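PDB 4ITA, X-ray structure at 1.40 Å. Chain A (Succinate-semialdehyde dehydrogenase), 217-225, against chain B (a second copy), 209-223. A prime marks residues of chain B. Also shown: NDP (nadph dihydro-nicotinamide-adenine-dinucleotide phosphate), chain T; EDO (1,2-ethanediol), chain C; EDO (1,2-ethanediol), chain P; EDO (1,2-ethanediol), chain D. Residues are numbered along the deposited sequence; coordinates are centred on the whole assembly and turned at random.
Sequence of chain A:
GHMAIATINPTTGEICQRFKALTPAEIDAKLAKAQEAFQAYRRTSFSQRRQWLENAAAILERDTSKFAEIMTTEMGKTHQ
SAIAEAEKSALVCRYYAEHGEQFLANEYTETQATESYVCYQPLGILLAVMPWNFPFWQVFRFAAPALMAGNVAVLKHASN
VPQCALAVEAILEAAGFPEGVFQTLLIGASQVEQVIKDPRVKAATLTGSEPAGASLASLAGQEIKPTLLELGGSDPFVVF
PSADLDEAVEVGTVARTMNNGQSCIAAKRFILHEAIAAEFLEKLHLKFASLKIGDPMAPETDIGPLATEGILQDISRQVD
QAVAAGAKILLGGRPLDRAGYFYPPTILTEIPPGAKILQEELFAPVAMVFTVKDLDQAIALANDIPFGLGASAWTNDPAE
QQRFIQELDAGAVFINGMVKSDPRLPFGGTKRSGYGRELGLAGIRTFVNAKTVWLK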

ATOM      1  N   ALA A 217       1.615  11.498  -1.781  1.00  7.18           N
ATOM      2  CA  ALA A 217       0.713  10.382  -2.036  1.00  7.07           C
ATOM      3  C   ALA A 217      -0.315  10.690  -3.122  1.00  7.18           C
ATOM      4  O   ALA A 217      -0.665   9.812  -3.913  1.00  7.76           O
ATOM      5  N   SER A 218      -0.801  11.929  -3.172  1.00  7.35           N
ATOM      6  CA  SER A 218      -1.741  12.302  -4.231  1.00  8.19           C
ATOM      7  C   SER A 218      -1.062  12.250  -5.599  1.00  7.72           C
ATOM      8  O   SER A 218      -1.633  11.727  -6.564  1.00  8.85           O
ATOM      9  N   LEU A 219       0.172  12.746  -5.671  1.00  7.50           N
ATOM     10  CA  LEU A 219       0.943  12.706  -6.916  1.00  7.66           C
ATOM     11  C   LEU A 219       1.258  11.275  -7.340  1.00  8.09           C
ATOM     12  O   LEU A 219       1.107  10.919  -8.514  1.00  8.56           O
ATOM     13  N   ALA A 220       1.697  10.450  -6.390  1.00  7.72           N
ATOM     14  CA  ALA A 220       2.006   9.054  -6.684  1.00  7.71           C
ATOM     15  C   ALA A 220       0.760   8.294  -7.121  1.00  7.45           C
ATOM     16  O   ALA A 220       0.818   7.457  -8.027  1.00  7.97           O
ATOM     17  N   GLY A 221      -0.372   8.591  -6.488  1.00  7.89           N
ATOM     18  CA  GLY A 221      -1.627   7.960  -6.858  1.00  9.09           C
ATOM     19  C   GLY A 221      -2.005   8.236  -8.301  1.00  7.12           C
ATOM     20  O   GLY A 221      -2.416   7.327  -9.026  1.00  8.59           O
ATOM     21  N   GLN A 222      -1.836   9.484  -8.731  1.00  8.88           N
ATOM     22  CA  GLN A 222      -2.100   9.847 -10.118  1.00  9.73           C
ATOM     23  C   GLN A 222      -1.228   9.044 -11.083  1.00  9.97           C
ATOM     24  O   GLN A 222      -1.653   8.724 -12.197  1.00 10.53           O
ATOM     25  N   GLU A 223      -0.013   8.706 -10.646  1.00  8.59           N
ATOM     26  CA  GLU A 223       0.929   7.956 -11.474  1.00  8.73           C
ATOM     27  C   GLU A 223       0.864   6.441 -11.275  1.00  7.70           C
ATOM     28  O   GLU A 223       1.697   5.714 -11.818  1.00  9.84           O
ATOM     29  N   ILE A 224      -0.131   5.972 -10.516  1.00  9.10           N
ATOM     30  CA  ILE A 224      -0.311   4.539 -10.240  1.00  9.32           C
ATOM     31  C   ILE A 224       0.931   3.940  -9.575  1.00  8.66           C
ATOM     32  O   ILE A 224       1.434   2.893  -9.984  1.00 10.75           O
ATOM     33  N   LYS A 225       1.441   4.618  -8.553  1.00  8.15           N
ATOM     34  CA  LYS A 225       2.635   4.133  -7.871  1.00  8.41           C
ATOM     35  C   LYS A 225       2.364   3.938  -6.393  1.00  7.25           C
ATOM     36  O   LYS A 225       1.737   4.782  -5.758  1.00  8.44           O
TER
ATOM     37  N   SER B 209      -9.837   0.564 -14.996  1.00  9.88           N
ATOM     38  CA  SER B 209      -8.890   1.162 -15.923  1.00 11.25           C
ATOM     39  C   SER B 209      -7.977   2.157 -15.225  1.00  9.61           C
ATOM     40  O   SER B 209      -8.253   2.617 -14.109  1.00 10.95           O
ATOM     41  N   GLU B 210      -6.895   2.515 -15.901  1.00 10.10           N
ATOM     42  CA  GLU B 210      -5.959   3.483 -15.349  1.00 10.54           C
ATOM     43  C   GLU B 210      -6.559   4.846 -14.964  1.00  9.42           C
ATOM     44  O   GLU B 210      -6.259   5.350 -13.884  1.00 10.13           O
ATOM     45  N   PRO B 211      -7.394   5.458 -15.833  1.00  9.28           N
ATOM     46  CA  PRO B 211      -7.923   6.768 -15.423  1.00  9.90           C
ATOM     47  C   PRO B 211      -8.762   6.681 -14.149  1.00  9.72           C
ATOM     48  O   PRO B 211      -8.690   7.575 -13.307  1.00  9.83           O
ATOM     49  N   ALA B 212      -9.526   5.604 -13.996  1.00 10.80           N
ATOM     50  CA  ALA B 212     -10.308   5.403 -12.783  1.00  9.09           C
ATOM     51  C   ALA B 212      -9.392   5.227 -11.569  1.00  8.15           C
ATOM     52  O   ALA B 212      -9.591   5.871 -10.532  1.00  8.84           O
ATOM     53  N   GLY B 213      -8.387   4.364 -11.698  1.00  8.30           N
ATOM     54  CA  GLY B 213      -7.429   4.142 -10.628  1.00  8.19           C
ATOM     55  C   GLY B 213      -6.663   5.390 -10.231  1.00  8.46           C
ATOM     56  O   GLY B 213      -6.473   5.670  -9.048  1.00  8.31           O
ATOM     57  N   ALA B 214      -6.218   6.152 -11.223  1.00  7.97           N
ATOM     58  CA  ALA B 214      -5.505   7.400 -10.963  1.00  8.32           C
ATOM     59  C   ALA B 214      -6.373   8.392 -10.186  1.00  8.48           C
ATOM     60  O   ALA B 214      -5.899   9.065  -9.265  1.00  8.38           O
ATOM     61  N   SER B 215      -7.641   8.490 -10.561  1.00  8.46           N
ATOM     62  CA  SER B 215      -8.572   9.379  -9.879  1.00  9.19           C
ATOM     63  C   SER B 215      -8.757   8.964  -8.419  1.00  9.09           C
ATOM     64  O   SER B 215      -8.584   9.773  -7.502  1.00  9.59           O
ATOM     65  N   LEU B 216      -9.088   7.697  -8.200  1.00  8.27           N
ATOM     66  CA  LEU B 216      -9.308   7.200  -6.852  1.00  8.27           C
ATOM     67  C   LEU B 216      -8.043   7.280  -5.999  1.00  7.28           C
ATOM     68  O   LEU B 216      -8.094   7.711  -4.840  1.00  8.31           O
ATOM     69  N   ALA B 217      -6.904   6.881  -6.560  1.00  7.61           N
ATOM     70  CA  ALA B 217      -5.676   6.847  -5.772  1.00  7.33           C
ATOM     71  C   ALA B 217      -5.152   8.239  -5.455  1.00  6.97           C
ATOM     72  O   ALA B 217      -4.636   8.480  -4.361  1.00  7.94           O
ATOM     73  N   SER B 218      -5.295   9.170  -6.394  1.00  7.22           N
ATOM     74  CA  SER B 218      -4.857  10.537  -6.127  1.00  8.17           C
ATOM     75  C   SER B 218      -5.713  11.161  -5.026  1.00  8.43           C
ATOM     76  O   SER B 218      -5.193  11.826  -4.139  1.00  9.63           O
ATOM     77  N   LEU B 219      -7.022  10.927  -5.071  1.00  8.34           N
ATOM     78  CA  LEU B 219      -7.923  11.449  -4.043  1.00  8.16           C
ATOM     79  C   LEU B 219      -7.641  10.821  -2.684  1.00  8.25           C
ATOM     80  O   LEU B 219      -7.593  11.516  -1.666  1.00  8.45           O
ATOM     81  N   ALA B 220      -7.444   9.506  -2.667  1.00  7.35           N
ATOM     82  CA  ALA B 220      -7.160   8.807  -1.421  1.00  7.28           C
ATOM     83  C   ALA B 220      -5.824   9.259  -0.836  1.00  6.78           C
ATOM     84  O   ALA B 220      -5.690   9.402   0.384  1.00  8.18           O
ATOM     85  N   GLY B 221      -4.836   9.474  -1.704  1.00  6.89           N
ATOM     86  CA  GLY B 221      -3.529   9.937  -1.271  1.00  7.91           C
ATOM     87  C   GLY B 221      -3.612  11.259  -0.541  1.00  7.66           C
ATOM     88  O   GLY B 221      -2.992  11.433   0.514  1.00  8.41           O
ATOM     89  N   GLN B 222      -4.403  12.183  -1.088  1.00  7.93           N
ATOM     90  CA  GLN B 222      -4.625  13.484  -0.451  1.00  8.73           C
ATOM     91  C   GLN B 222      -5.221  13.335   0.945  1.00 10.35           C
ATOM     92  O   GLN B 222      -4.928  14.126   1.844  1.00 10.85           O
ATOM     93  N   GLU B 223      -6.044  12.304   1.125  1.00  8.50           N
ATOM     94  CA  GLU B 223      -6.712  12.049   2.399  1.00  8.97           C
ATOM     95  C   GLU B 223      -5.937  11.111   3.333  1.00  7.79           C
ATOM     96  O   GLU B 223      -6.447  10.733   4.391  1.00  9.50           O
TER

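Two copies of the same helix pack almost antiparallel (171° between their N-to-C directions), with axes 6.8 Å apart and alanine, serine and glycine at the crossing. Ser218 and Ser218′ meet at the centre, their CA atoms 4.1 Å apart. Both side chains leave sideways in the p rotamer, and the backbones also meet: Ser218 CA lies 3.5 Å from Ser218′ O, and Ser218′ CA 3.5 Å from Ser218 O, a reciprocal pair of CA-H...O contacts. Ser218 O also touches Ser218′ CB at 3.3 Å. The p rotamer turns Ser218′ OG back onto its own helix, 2.8 Å from Ala214′ O and 3.0 Å from Ser215′ O; no hydrogen bond crosses directly between the stretches. Flanking the serines, Ala217 CB points toward the partner and rests 3.6 Å from Gly221′ CA, and Ala217′ CB meets Gly221 CA at the same 3.6 Å. There is no room for a CB at these glycines as the helices lie: one on Gly221 would be 2.5 Å from Ala217′ O and one on Gly221′ 2.4 Å from Ala217 O, both clashes.

Ile224 covers as much surface as Ser218. It follows the helix, its CB sideways, but its m, m rotamer brings the tip inward: CD1 lies 3.6 Å from Ala214′ N and 3.9 Å from Ala214′ CB, while Ile224 CG1 touches Glu210′ CG at 3.8 Å. Ala214′ is also covered by Gln222, whose O sits 3.5 Å from Ala214′ CB. The Gln222 side chain (t, p) brings NE2 within 3.8 Å of that same Ala214′ CB, and NE2 donates to O1 of a 1,2-ethanediol (chain P) at 3.0 Å. At this polar margin one water bridges the copies, donating to Gln222 O (2.9 Å from the water O) and to OE2 of the extended Glu210′ (2.8 Å from the water O).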

ATOM      1  CB  ALA A 217       0.023   9.927  -0.756  1.00  6.92           C
ATOM      2  CB  SER A 218      -2.394  13.663  -3.957  1.00  9.69           C
ATOM      3  OG  SER A 218      -1.449  14.715  -3.937  1.00 12.20           O
ATOM      4  CB  LEU A 219       2.243  13.516  -6.788  1.00  9.66           C
ATOM      5  CG  LEU A 219       2.107  15.045  -6.734  1.00 10.13           C
ATOM      6  CD1 LEU A 219       3.436  15.674  -6.336  1.00 12.14           C
ATOM      7  CD2 LEU A 219       1.612  15.621  -8.060  1.00 13.23           C
ATOM      8  CB  ALA A 220       2.639   8.387  -5.478  1.00  8.76           C
ATOM      9  CB  GLN A 222      -1.868  11.339 -10.325  1.00  9.90           C
ATOM     10  CG  GLN A 222      -2.084  11.812 -11.751  1.00 11.72           C
ATOM     11  CD  GLN A 222      -3.522  11.650 -12.219  1.00 13.68           C
ATOM     12  OE1 GLN A 222      -4.456  11.797 -11.435  1.00 15.35           O
ATOM     13  NE2 GLN A 222      -3.701  11.355 -13.504  1.00 17.38           N
ATOM     14  CB  GLU A 223       2.359   8.442 -11.209  1.00  9.85           C
ATOM     15  CG  GLU A 223       2.558   9.942 -11.397  1.00  9.08           C
ATOM     16  CD  GLU A 223       2.214  10.401 -12.794  1.00 11.28           C
ATOM     17  OE1 GLU A 223       2.621   9.722 -13.755  1.00 15.49           O
ATOM     18  OE2 GLU A 223       1.530  11.435 -12.931  1.00 13.25           O
ATOM     19  CB  ILE A 224      -0.659   3.720 -11.526  1.00 10.44           C
ATOM     20  CG1 ILE A 224      -1.678   4.458 -12.393  1.00 12.56           C
ATOM     21  CG2 ILE A 224      -1.183   2.322 -11.169  1.00 10.64           C
ATOM     22  CD1 ILE A 224      -2.977   4.773 -11.684  1.00 11.10           C
ATOM     23  CB  LYS A 225       3.811   5.089  -8.096  1.00  8.70           C
ATOM     24  CG  LYS A 225       4.210   5.178  -9.560  1.00  7.54           C
ATOM     25  CD  LYS A 225       5.274   6.219  -9.838  1.00  8.55           C
ATOM     26  CE  LYS A 225       5.488   6.319 -11.338  1.00  9.42           C
ATOM     27  NZ  LYS A 225       6.601   7.244 -11.698  1.00  7.57           N
TER
ATOM     28  CB  SER B 209      -9.640   1.885 -17.038  1.00 14.11           C
ATOM     29  OG  SER B 209     -10.215   3.082 -16.538  1.00 16.53           O
ATOM     30  CB  GLU B 210      -4.744   3.665 -16.260  1.00 10.55           C
ATOM     31  CG  GLU B 210      -3.674   4.506 -15.594  1.00 14.25           C
ATOM     32  CD  GLU B 210      -2.384   4.555 -16.373  1.00 15.11           C
ATOM     33  OE1 GLU B 210      -2.110   3.599 -17.126  1.00 17.14           O
ATOM     34  OE2 GLU B 210      -1.652   5.558 -16.230  1.00 17.29           O
ATOM     35  CB  PRO B 211      -8.789   7.191 -16.614  1.00 12.15           C
ATOM     36  CG  PRO B 211      -8.221   6.456 -17.773  1.00 15.37           C
ATOM     37  CD  PRO B 211      -7.747   5.135 -17.228  1.00 11.07           C
ATOM     38  CB  ALA B 212     -11.243   4.211 -12.935  1.00  9.63           C
ATOM     39  CB  ALA B 214      -5.033   8.014 -12.264  1.00  9.49           C
ATOM     40  CB  SER B 215      -9.915   9.379 -10.608  1.00  9.61           C
ATOM     41  OG  SER B 215     -10.828  10.260  -9.984  1.00 14.79           O
ATOM     42  CB  LEU B 216      -9.850   5.769  -6.887  1.00  8.84           C
ATOM     43  CG  LEU B 216     -10.056   5.057  -5.541  1.00  9.41           C
ATOM     44  CD1 LEU B 216     -11.389   4.311  -5.513  1.00 11.47           C
ATOM     45  CD2 LEU B 216      -8.900   4.096  -5.228  1.00 11.74           C
ATOM     46  CB  ALA B 217      -4.606   6.007  -6.456  1.00  7.89           C
ATOM     47  CB  SER B 218      -4.855  11.395  -7.401  1.00  8.96           C
ATOM     48  OG  SER B 218      -6.147  11.505  -7.968  1.00 12.83           O
ATOM     49  CB  LEU B 219      -9.389  11.225  -4.437  1.00  9.23           C
ATOM     50  CG  LEU B 219      -9.924  12.095  -5.581  1.00 10.99           C
ATOM     51  CD1 LEU B 219     -11.267  11.562  -6.070  1.00 12.57           C
ATOM     52  CD2 LEU B 219     -10.043  13.557  -5.162  1.00 12.49           C
ATOM     53  CB  ALA B 220      -7.175   7.305  -1.635  1.00  9.34           C
ATOM     54  CB  GLN B 222      -5.546  14.350  -1.308  1.00  9.35           C
ATOM     55  CG  GLN B 222      -5.869  15.713  -0.701  1.00 12.16           C
ATOM     56  CD  GLN B 222      -4.648  16.618  -0.576  1.00 13.82           C
ATOM     57  OE1 GLN B 222      -3.746  16.582  -1.414  1.00 15.06           O
ATOM     58  NE2 GLN B 222      -4.615  17.431   0.477  1.00 15.41           N
ATOM     59  CB  GLU B 223      -8.116  11.486   2.153  1.00  9.47           C
ATOM     60  CG  GLU B 223      -8.997  12.356   1.262  1.00 10.25           C
ATOM     61  CD  GLU B 223      -9.205  13.742   1.826  1.00 13.17           C
ATOM     62  OE1 GLU B 223      -9.499  13.850   3.032  1.00 16.97           O
ATOM     63  OE2 GLU B 223      -9.071  14.722   1.061  1.00 13.50           O
TER
HETATM   64  PA  NDP T 501     -13.522   1.710 -15.908  1.00 11.35           P
HETATM   65  O1A NDP T 501     -12.262   2.134 -15.221  1.00 12.21           O
HETATM   66  O2A NDP T 501     -14.172   2.618 -16.916  1.00 18.22           O
HETATM   67  O5B NDP T 501     -14.622   1.407 -14.790  1.00 10.56           O
HETATM   68  C5B NDP T 501     -14.364   0.573 -13.653  1.00  9.27           C
HETATM   69  C4B NDP T 501     -15.080   1.146 -12.430  1.00  8.87           C
HETATM   70  O4B NDP T 501     -14.513   2.421 -12.117  1.00  8.82           O
HETATM   71  C3B NDP T 501     -16.567   1.411 -12.643  1.00  8.99           C
HETATM   72  O3B NDP T 501     -17.251   1.221 -11.394  1.00  8.42           O
HETATM   73  C2B NDP T 501     -16.598   2.880 -13.011  1.00  9.00           C
HETATM   74  O2B NDP T 501     -17.848   3.500 -12.743  1.00  9.76           O
HETATM   75  C1B NDP T 501     -15.553   3.399 -12.061  1.00  8.76           C
HETATM   76  N9A NDP T 501     -14.931   4.662 -12.466  1.00  9.70           N
HETATM   77  C8A NDP T 501     -14.606   5.066 -13.712  1.00 11.95           C
HETATM   78  N7A NDP T 501     -14.014   6.287 -13.670  1.00 12.86           N
HETATM   79  C5A NDP T 501     -13.952   6.655 -12.378  1.00 10.18           C
HETATM   80  C6A NDP T 501     -13.454   7.813 -11.621  1.00 11.73           C
HETATM   81  N6A NDP T 501     -12.882   8.852 -12.258  1.00 15.67           N
HETATM   82  N1A NDP T 501     -13.592   7.785 -10.286  1.00 14.52           N
HETATM   83  C2A NDP T 501     -14.151   6.759  -9.632  1.00 14.21           C
HETATM   84  N3A NDP T 501     -14.635   5.673 -10.250  1.00 13.61           N
HETATM   85  C4A NDP T 501     -14.556   5.580 -11.594  1.00 10.13           C
HETATM   86  O3  NDP T 501     -13.163   0.237 -16.492  1.00 16.76           O
HETATM   87  PN  NDP T 501     -13.598  -0.572 -17.830  1.00 15.98           P
HETATM   88  O1N NDP T 501     -13.690   0.333 -19.038  1.00 17.68           O
HETATM   89  O2N NDP T 501     -14.749  -1.454 -17.435  1.00 19.73           O
HETATM   90  O5D NDP T 501     -12.305  -1.507 -18.025  1.00 16.66           O
HETATM   91  C5D NDP T 501     -12.054  -2.538 -17.088  1.00 13.92           C
HETATM   92  C4D NDP T 501     -10.585  -2.506 -16.703  1.00 13.10           C
HETATM   93  O4D NDP T 501     -10.385  -3.245 -15.491  1.00 12.52           O
HETATM   94  C3D NDP T 501      -9.684  -3.143 -17.743  1.00 13.06           C
HETATM   95  O3D NDP T 501      -8.520  -2.337 -17.939  1.00 12.22           O
HETATM   96  C2D NDP T 501      -9.382  -4.484 -17.089  1.00 13.86           C
HETATM   97  O2D NDP T 501      -8.180  -5.075 -17.590  1.00 11.69           O
HETATM   98  C1D NDP T 501      -9.260  -4.110 -15.624  1.00 11.18           C
HETATM   99  N1N NDP T 501      -9.391  -5.296 -14.767  1.00 13.29           N
HETATM  100  C2N NDP T 501      -8.508  -5.503 -13.774  1.00 13.31           C
HETATM  101  C3N NDP T 501      -8.291  -6.790 -13.285  1.00 13.46           C
HETATM  102  C7N NDP T 501      -7.335  -7.045 -12.160  1.00 12.09           C
HETATM  103  O7N NDP T 501      -7.712  -7.764 -11.240  1.00 13.15           O
HETATM  104  N7N NDP T 501      -6.119  -6.490 -12.182  1.00 11.52           N
HETATM  105  C4N NDP T 501      -9.005  -7.972 -13.894  1.00 15.69           C
HETATM  106  C5N NDP T 501     -10.237  -7.511 -14.534  1.00 17.59           C
HETATM  107  C6N NDP T 501     -10.381  -6.190 -14.948  1.00 15.56           C
HETATM  108  P2B NDP T 501     -18.916   3.815 -13.911  1.00  8.34           P
HETATM  109  O1X NDP T 501     -20.010   4.478 -13.134  1.00  9.67           O
HETATM  110  O2X NDP T 501     -19.323   2.489 -14.494  1.00 10.19           O
HETATM  111  O3X NDP T 501     -18.232   4.717 -14.910  1.00 11.21           O
HETATM  112  C1  EDO C 515      -5.757  -0.407 -18.470  1.00 15.34           C
HETATM  113  O1  EDO C 515      -5.512  -0.057 -17.102  1.00 15.68           O
HETATM  114  C2  EDO C 515      -5.664   0.835 -19.347  1.00 20.61           C
HETATM  115  O2  EDO C 515      -6.517   1.861 -18.833  1.00 16.54           O
HETATM  116  C1  EDO P 514      -6.256  11.715 -16.263  1.00 20.45           C
HETATM  117  O1  EDO P 514      -6.002  10.636 -15.353  1.00 18.03           O
HETATM  118  C2  EDO P 514      -7.279  11.268 -17.297  1.00 21.41           C
HETATM  119  O2  EDO P 514      -6.704  10.235 -18.105  1.00 26.15           O
HETATM  120  C1  EDO D 517      -2.220  21.637   2.342  1.00 20.10           C
HETATM  121  O1  EDO D 517      -2.259  21.530   3.769  1.00 26.78           O
HETATM  122  C2  EDO D 517      -3.228  20.680   1.725  1.00 20.63           C
HETATM  123  O2  EDO D 517      -2.674  19.357   1.733  1.00 18.29           O
HETATM  124  O   HOH W   1      -2.449   7.900 -14.816  1.00 17.97           O